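Local coordinates for F5/8 type C domain protein (PDB 4ZRX) that probably hydrolyses alpha-L-fucosyl linkages in glycans, as a putative alpha-L-fucosidase that also carries a likely carbohydrate-binding F5/8 type C domain, at residues 379-393 with 423-437. Sequence-based numbering, arbitrary orientation. Where two conformers were deposited one is given.
Sequences ALKSKSEINLVMLQE and IGYKRMLRFPAVNAN. With EDO (1,2-ethanediol), chain F.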
loop_
_atom_site.group_PDB
_atom_site.type_symbol
_atom_site.label_atom_id
_atom_site.label_comp_id
_atom_site.label_asym_id
_atom_site.label_seq_id
_atom_site.Cartn_x
_atom_site.Cartn_y
_atom_site.Cartn_z
ATOM N N ALA A 379 11.139 -18.545 -25.311
ATOM C CA ALA A 379 11.893 -17.666 -26.206
ATOM C C ALA A 379 11.468 -16.230 -25.921
ATOM O O ALA A 379 10.269 -15.933 -25.658
ATOM C CB ALA A 379 11.585 -18.018 -27.698
ATOM N N LEU A 380 12.436 -15.344 -26.004
ATOM C CA LEU A 380 12.216 -13.913 -26.031
ATOM C C LEU A 380 12.246 -13.345 -27.423
ATOM O O LEU A 380 12.860 -13.951 -28.339
ATOM C CB LEU A 380 13.243 -13.228 -25.131
ATOM C CG LEU A 380 13.265 -13.772 -23.693
ATOM C CD1 LEU A 380 14.378 -13.096 -22.875
ATOM C CD2 LEU A 380 11.927 -13.595 -23.015
ATOM N N LYS A 381 11.592 -12.199 -27.617
ATOM C CA LYS A 381 11.699 -11.392 -28.841
ATOM C C LYS A 381 13.159 -10.997 -29.086
ATOM O O LYS A 381 13.981 -10.884 -28.140
ATOM C CB LYS A 381 10.852 -10.111 -28.801
ATOM C CG LYS A 381 9.370 -10.340 -28.783
ATOM C CD LYS A 381 8.661 -9.005 -28.677
ATOM C CE LYS A 381 7.210 -9.205 -28.700
ATOM N NZ LYS A 381 6.512 -7.946 -28.403
ATOM N N SER A 382 13.478 -10.836 -30.369
ATOM C CA SER A 382 14.771 -10.335 -30.779
ATOM C C SER A 382 15.224 -9.070 -30.038
ATOM O O SER A 382 14.450 -8.114 -29.910
ATOM C CB SER A 382 14.778 -10.043 -32.309
ATOM O OG SER A 382 16.088 -9.610 -32.653
ATOM N N LYS A 383 16.471 -9.119 -29.541
ATOM C CA LYS A 383 17.185 -7.995 -28.918
ATOM C C LYS A 383 16.494 -7.553 -27.635
ATOM O O LYS A 383 16.212 -6.366 -27.456
ATOM C CB LYS A 383 17.350 -6.809 -29.903
ATOM C CG LYS A 383 18.248 -7.194 -31.077
ATOM C CD LYS A 383 18.487 -6.036 -32.002
ATOM C CE LYS A 383 19.609 -6.412 -32.939
ATOM N NZ LYS A 383 19.774 -5.423 -34.030
ATOM N N SER A 384 16.086 -8.523 -26.831
ATOM C CA SER A 384 15.369 -8.233 -25.557
ATOM C C SER A 384 16.362 -7.916 -24.468
ATOM O O SER A 384 17.360 -8.595 -24.394
ATOM C CB SER A 384 14.599 -9.455 -25.085
ATOM O OG SER A 384 13.535 -9.659 -25.947
ATOM N N GLU A 385 16.075 -6.867 -23.701
ATOM C CA GLU A 385 16.710 -6.516 -22.433
ATOM C C GLU A 385 15.578 -6.478 -21.421
ATOM O O GLU A 385 14.543 -5.827 -21.668
ATOM C CB GLU A 385 17.336 -5.119 -22.511
ATOM C CG GLU A 385 18.037 -4.715 -21.224
ATOM C CD GLU A 385 18.854 -3.422 -21.326
ATOM O OE1 GLU A 385 18.489 -2.509 -22.098
ATOM O OE2 GLU A 385 19.842 -3.310 -20.584
ATOM N N ILE A 386 15.720 -7.214 -20.321
ATOM C CA ILE A 386 14.677 -7.357 -19.364
ATOM C C ILE A 386 15.204 -7.167 -17.963
ATOM O O ILE A 386 16.339 -7.457 -17.669
ATOM C CB ILE A 386 13.985 -8.748 -19.494
ATOM C CG1 ILE A 386 14.940 -9.919 -19.378
ATOM C CG2 ILE A 386 13.288 -8.823 -20.842
ATOM C CD1 ILE A 386 14.244 -11.230 -19.148
ATOM N N ASN A 387 14.331 -6.697 -17.080
ATOM C CA ASN A 387 14.602 -6.606 -15.658
ATOM C C ASN A 387 13.413 -6.888 -14.759
ATOM O O ASN A 387 13.447 -6.542 -13.534
ATOM C CB ASN A 387 15.219 -5.239 -15.340
ATOM C CG ASN A 387 14.300 -4.090 -15.680
ATOM O OD1 ASN A 387 13.130 -4.262 -15.966
ATOM N ND2 ASN A 387 14.828 -2.888 -15.595
ATOM N N LEU A 388 12.375 -7.516 -15.351
ATOM C CA LEU A 388 11.120 -7.796 -14.713
ATOM C C LEU A 388 10.522 -9.020 -15.343
ATOM O O LEU A 388 10.379 -9.091 -16.566
ATOM C CB LEU A 388 10.145 -6.591 -14.825
ATOM C CG LEU A 388 8.695 -6.724 -14.445
ATOM C CD1 LEU A 388 8.554 -7.120 -13.063
ATOM C CD2 LEU A 388 7.955 -5.407 -14.756
ATOM N N VAL A 389 10.193 -9.968 -14.504
ATOM C CA VAL A 389 9.478 -11.199 -14.920
ATOM C C VAL A 389 8.212 -11.303 -14.115
ATOM O O VAL A 389 8.209 -11.047 -12.898
ATOM C CB VAL A 389 10.374 -12.418 -14.791
ATOM C CG1 VAL A 389 9.638 -13.749 -14.994
ATOM C CG2 VAL A 389 11.502 -12.310 -15.747
HETATM N N MSE A 390 7.161 -11.728 -14.797
HETATM C CA MSE A 390 5.853 -11.945 -14.216
HETATM C C MSE A 390 5.429 -13.395 -14.440
HETATM O O MSE A 390 5.584 -13.927 -15.562
HETATM C CB MSE A 390 4.849 -10.972 -14.858
HETATM C CG MSE A 390 3.491 -11.057 -14.241
HETATM SE SE MSE A 390 2.323 -11.949 -15.378
HETATM C CE MSE A 390 1.827 -10.622 -16.513
ATOM N N LEU A 391 4.905 -14.019 -13.401
ATOM C CA LEU A 391 4.429 -15.373 -13.438
ATOM C C LEU A 391 2.995 -15.441 -12.916
ATOM O O LEU A 391 2.645 -14.673 -11.979
ATOM C CB LEU A 391 5.314 -16.267 -12.585
ATOM C CG LEU A 391 6.812 -16.057 -12.842
ATOM C CD1 LEU A 391 7.546 -16.650 -11.733
ATOM C CD2 LEU A 391 7.208 -16.714 -14.120
ATOM N N GLN A 392 2.204 -16.387 -13.480
ATOM C CA GLN A 392 0.884 -16.683 -12.927
ATOM C C GLN A 392 0.640 -18.176 -12.853
ATOM O O GLN A 392 1.041 -18.898 -13.793
ATOM C CB GLN A 392 -0.226 -16.064 -13.781
ATOM C CG GLN A 392 -0.073 -14.585 -13.974
ATOM C CD GLN A 392 -1.277 -13.934 -14.671
ATOM O OE1 GLN A 392 -1.302 -13.816 -15.903
ATOM N NE2 GLN A 392 -2.277 -13.547 -13.904
ATOM N N GLU A 393 -0.101 -18.604 -11.833
ATOM C CA GLU A 393 -0.632 -19.951 -11.738
ATOM C C GLU A 393 -2.096 -19.947 -12.103
ATOM O O GLU A 393 -2.816 -18.971 -11.886
ATOM C CB GLU A 393 -0.560 -20.496 -10.284
ATOM C CG GLU A 393 0.694 -20.977 -9.831
ATOM C CD GLU A 393 0.642 -21.428 -8.365
ATOM O OE1 GLU A 393 0.342 -22.601 -8.149
ATOM O OE2 GLU A 393 0.952 -20.650 -7.455
ATOM N N ILE A 423 3.582 -18.306 -6.154
ATOM C CA ILE A 423 3.222 -17.509 -7.295
ATOM C C ILE A 423 1.787 -17.028 -7.112
ATOM O O ILE A 423 1.577 -15.884 -6.850
ATOM C CB ILE A 423 3.430 -18.276 -8.623
ATOM C CG1 ILE A 423 4.919 -18.547 -8.807
ATOM C CG2 ILE A 423 2.862 -17.475 -9.754
ATOM C CD1 ILE A 423 5.244 -19.394 -9.996
ATOM N N GLY A 424 0.821 -17.950 -7.144
ATOM C CA GLY A 424 -0.561 -17.546 -6.946
ATOM C C GLY A 424 -1.132 -16.903 -8.194
ATOM O O GLY A 424 -0.788 -17.236 -9.335
ATOM N N TYR A 425 -1.987 -15.911 -7.968
ATOM C CA TYR A 425 -2.535 -15.183 -9.075
ATOM C C TYR A 425 -1.501 -14.485 -9.936
ATOM O O TYR A 425 -1.552 -14.556 -11.195
ATOM C CB TYR A 425 -3.572 -14.166 -8.576
ATOM C CG TYR A 425 -4.056 -13.252 -9.644
ATOM C CD1 TYR A 425 -4.885 -13.692 -10.630
ATOM C CD2 TYR A 425 -3.528 -11.970 -9.734
ATOM C CE1 TYR A 425 -5.283 -12.831 -11.665
ATOM C CE2 TYR A 425 -3.893 -11.145 -10.724
ATOM C CZ TYR A 425 -4.764 -11.575 -11.681
ATOM O OH TYR A 425 -5.073 -10.700 -12.695
ATOM N N LYS A 426 -0.533 -13.865 -9.299
ATOM C CA LYS A 426 0.493 -13.092 -9.990
ATOM C C LYS A 426 1.636 -12.848 -9.048
ATOM O O LYS A 426 1.432 -12.429 -7.926
ATOM C CB LYS A 426 -0.063 -11.802 -10.504
ATOM C CG LYS A 426 0.849 -10.973 -11.352
ATOM C CD LYS A 426 0.135 -9.859 -12.085
ATOM C CE LYS A 426 -0.646 -10.416 -13.217
ATOM N NZ LYS A 426 -1.254 -9.364 -14.124
ATOM N N ARG A 427 2.853 -13.059 -9.551
ATOM C CA ARG A 427 4.077 -12.779 -8.825
ATOM C C ARG A 427 5.048 -12.137 -9.810
ATOM O O ARG A 427 5.206 -12.635 -10.961
ATOM C CB ARG A 427 4.673 -14.051 -8.297
ATOM C CG ARG A 427 6.047 -13.914 -7.594
ATOM C CD ARG A 427 6.000 -13.036 -6.372
ATOM N NE ARG A 427 7.109 -13.323 -5.443
ATOM C CZ ARG A 427 8.218 -12.603 -5.298
ATOM N NH1 ARG A 427 8.446 -11.445 -5.896
ATOM N NH2 ARG A 427 9.100 -13.017 -4.401
HETATM N N MSE A 428 5.634 -11.023 -9.396
HETATM C CA MSE A 428 6.617 -10.338 -10.215
HETATM C C MSE A 428 7.952 -10.267 -9.499
HETATM O O MSE A 428 8.014 -10.099 -8.275
HETATM C CB MSE A 428 6.162 -8.972 -10.654
HETATM C CG MSE A 428 4.943 -9.088 -11.493
HETATM SE SE MSE A 428 4.259 -7.519 -12.417
HETATM C CE MSE A 428 3.183 -6.793 -11.029
ATOM N N LEU A 429 9.002 -10.416 -10.290
ATOM C CA LEU A 429 10.396 -10.394 -9.824
ATOM C C LEU A 429 11.158 -9.356 -10.585
ATOM O O LEU A 429 11.084 -9.307 -11.826
ATOM C CB LEU A 429 11.043 -11.748 -10.073
ATOM C CG LEU A 429 10.593 -12.897 -9.195
ATOM C CD1 LEU A 429 11.180 -14.175 -9.781
ATOM C CD2 LEU A 429 11.024 -12.638 -7.744
ATOM N N ARG A 430 11.878 -8.506 -9.873
ATOM C CA ARG A 430 12.706 -7.513 -10.449
ATOM C C ARG A 430 14.184 -7.856 -10.188
ATOM O O ARG A 430 14.556 -8.400 -9.134
ATOM C CB ARG A 430 12.360 -6.126 -9.910
ATOM C CG ARG A 430 11.012 -5.635 -10.419
ATOM C CD ARG A 430 10.722 -4.197 -10.084
ATOM N NE ARG A 430 10.557 -3.973 -8.645
ATOM C CZ ARG A 430 10.448 -2.761 -8.087
ATOM N NH1 ARG A 430 10.563 -1.651 -8.825
ATOM N NH2 ARG A 430 10.237 -2.635 -6.793
ATOM N N PHE A 431 15.042 -7.432 -11.101
ATOM C CA PHE A 431 16.459 -7.782 -11.031
ATOM C C PHE A 431 17.251 -6.862 -11.929
ATOM O O PHE A 431 16.678 -6.187 -12.764
ATOM C CB PHE A 431 16.690 -9.244 -11.462
ATOM C CG PHE A 431 16.004 -9.624 -12.729
ATOM C CD1 PHE A 431 16.617 -9.481 -13.925
ATOM C CD2 PHE A 431 14.717 -10.169 -12.689
ATOM C CE1 PHE A 431 15.969 -9.843 -15.094
ATOM C CE2 PHE A 431 14.063 -10.540 -13.883
ATOM C CZ PHE A 431 14.674 -10.340 -15.072
ATOM N N PRO A 432 18.578 -6.859 -11.814
ATOM C CA PRO A 432 19.340 -5.953 -12.708
ATOM C C PRO A 432 19.201 -6.373 -14.162
ATOM O O PRO A 432 19.232 -7.581 -14.444
ATOM C CB PRO A 432 20.812 -6.112 -12.241
ATOM C CG PRO A 432 20.684 -6.616 -10.835
ATOM C CD PRO A 432 19.425 -7.467 -10.765
ATOM N N ALA A 433 19.040 -5.382 -15.040
ATOM C CA ALA A 433 18.799 -5.621 -16.441
ATOM C C ALA A 433 19.819 -6.579 -17.041
ATOM O O ALA A 433 21.035 -6.478 -16.791
ATOM C CB ALA A 433 18.819 -4.309 -17.214
ATOM N N VAL A 434 19.299 -7.489 -17.853
ATOM C CA VAL A 434 20.138 -8.373 -18.654
ATOM C C VAL A 434 19.640 -8.460 -20.084
ATOM O O VAL A 434 18.427 -8.369 -20.355
ATOM C CB VAL A 434 20.208 -9.765 -18.024
ATOM C CG1 VAL A 434 18.857 -10.474 -18.047
ATOM C CG2 VAL A 434 21.267 -10.619 -18.692
ATOM N N ASN A 435 20.597 -8.662 -20.983
ATOM C CA ASN A 435 20.303 -8.943 -22.380
ATOM C C ASN A 435 20.221 -10.452 -22.502
ATOM O O ASN A 435 21.197 -11.161 -22.199
ATOM C CB ASN A 435 21.356 -8.386 -23.325
ATOM C CG ASN A 435 21.374 -6.871 -23.362
ATOM O OD1 ASN A 435 22.258 -6.245 -22.794
ATOM N ND2 ASN A 435 20.399 -6.282 -24.002
ATOM N N ALA A 436 19.062 -10.954 -22.943
ATOM C CA ALA A 436 18.811 -12.393 -23.016
ATOM C C ALA A 436 17.938 -12.782 -24.186
ATOM O O ALA A 436 17.142 -11.946 -24.668
ATOM C CB ALA A 436 18.163 -12.861 -21.753
ATOM N N ASN A 437 17.998 -14.057 -24.574
ATOM C CA ASN A 437 17.181 -14.553 -25.720
ATOM C C ASN A 437 16.213 -15.671 -25.332
ATOM O O ASN A 437 15.334 -16.024 -26.131
ATOM C CB ASN A 437 18.066 -14.905 -26.896
ATOM C CG ASN A 437 18.936 -16.146 -26.639
ATOM O OD1 ASN A 437 18.430 -17.231 -26.488
ATOM N ND2 ASN A 437 20.229 -15.964 -26.546
HETATM C C1 EDO F . -0.768 -5.789 -15.144
HETATM O O1 EDO F . -2.060 -6.443 -15.117
HETATM C C2 EDO F . 0.317 -6.435 -14.254
HETATM O O2 EDO F . 0.890 -7.551 -14.956
HETATM O O HOH W 1 17.129 -11.071 -27.456
HETATM O O HOH W 2 17.750 -2.573 -14.434
HETATM O O HOH W 3 -4.595 -12.208 -15.151
HETATM O O HOH W 4 -2.322 -10.676 -16.390
HETATM O O HOH W 5 1.878 -20.367 -5.018
HETATM O O HOH W 6 -3.489 -16.432 -12.180
#
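F431 lays one face of its ring over the backbone of N387, a CH-pi contact with N387 CA 3.9 Å from the ring centroid, while V389 CG2 meets the ring edge in plane, 3.6 Å from F431 CE2. CG of F431 sits between its own backbone N and carbonyl carbon (chi1 48°), which swings the ring back across the neighbouring strand. Replacing F431 by an alanine is likely to strip the ring from over N387 and take away the edge that V389 CG2 packs against, leaving a gap at the corner. There the register to 423-437 shifts by two; separately, N387 and L388 form a classic beta bulge facing Y458. Beyond this tight middle, strands 388-393 and 427-431 pair antiparallel, with 163° between the N-to-C directions of the short segments. E393 OE2 accepts G424 N on its anti side at 2.7 Å. Q392 NE2 donates to Y425 O at 3.0 Å, 3.8 Å above the Y425 ring and offset toward its rim; Q392 OE1 bonds Q454 NE2. Solvent reaches both ends: waters sit on Q392 NE2, Y425 OH and K426 NZ, the last two also bound to E43, while exposed A433 and N435 flank E385. One water joins A433 N to N387 ND2, and N387 OD1 accepts from A460 N. L391, I423 and L429 pack on F404 of strand 401-410, as between facing sheets of a beta-sandwich; on the other face L388, R430 and M428 reach helix 308-316.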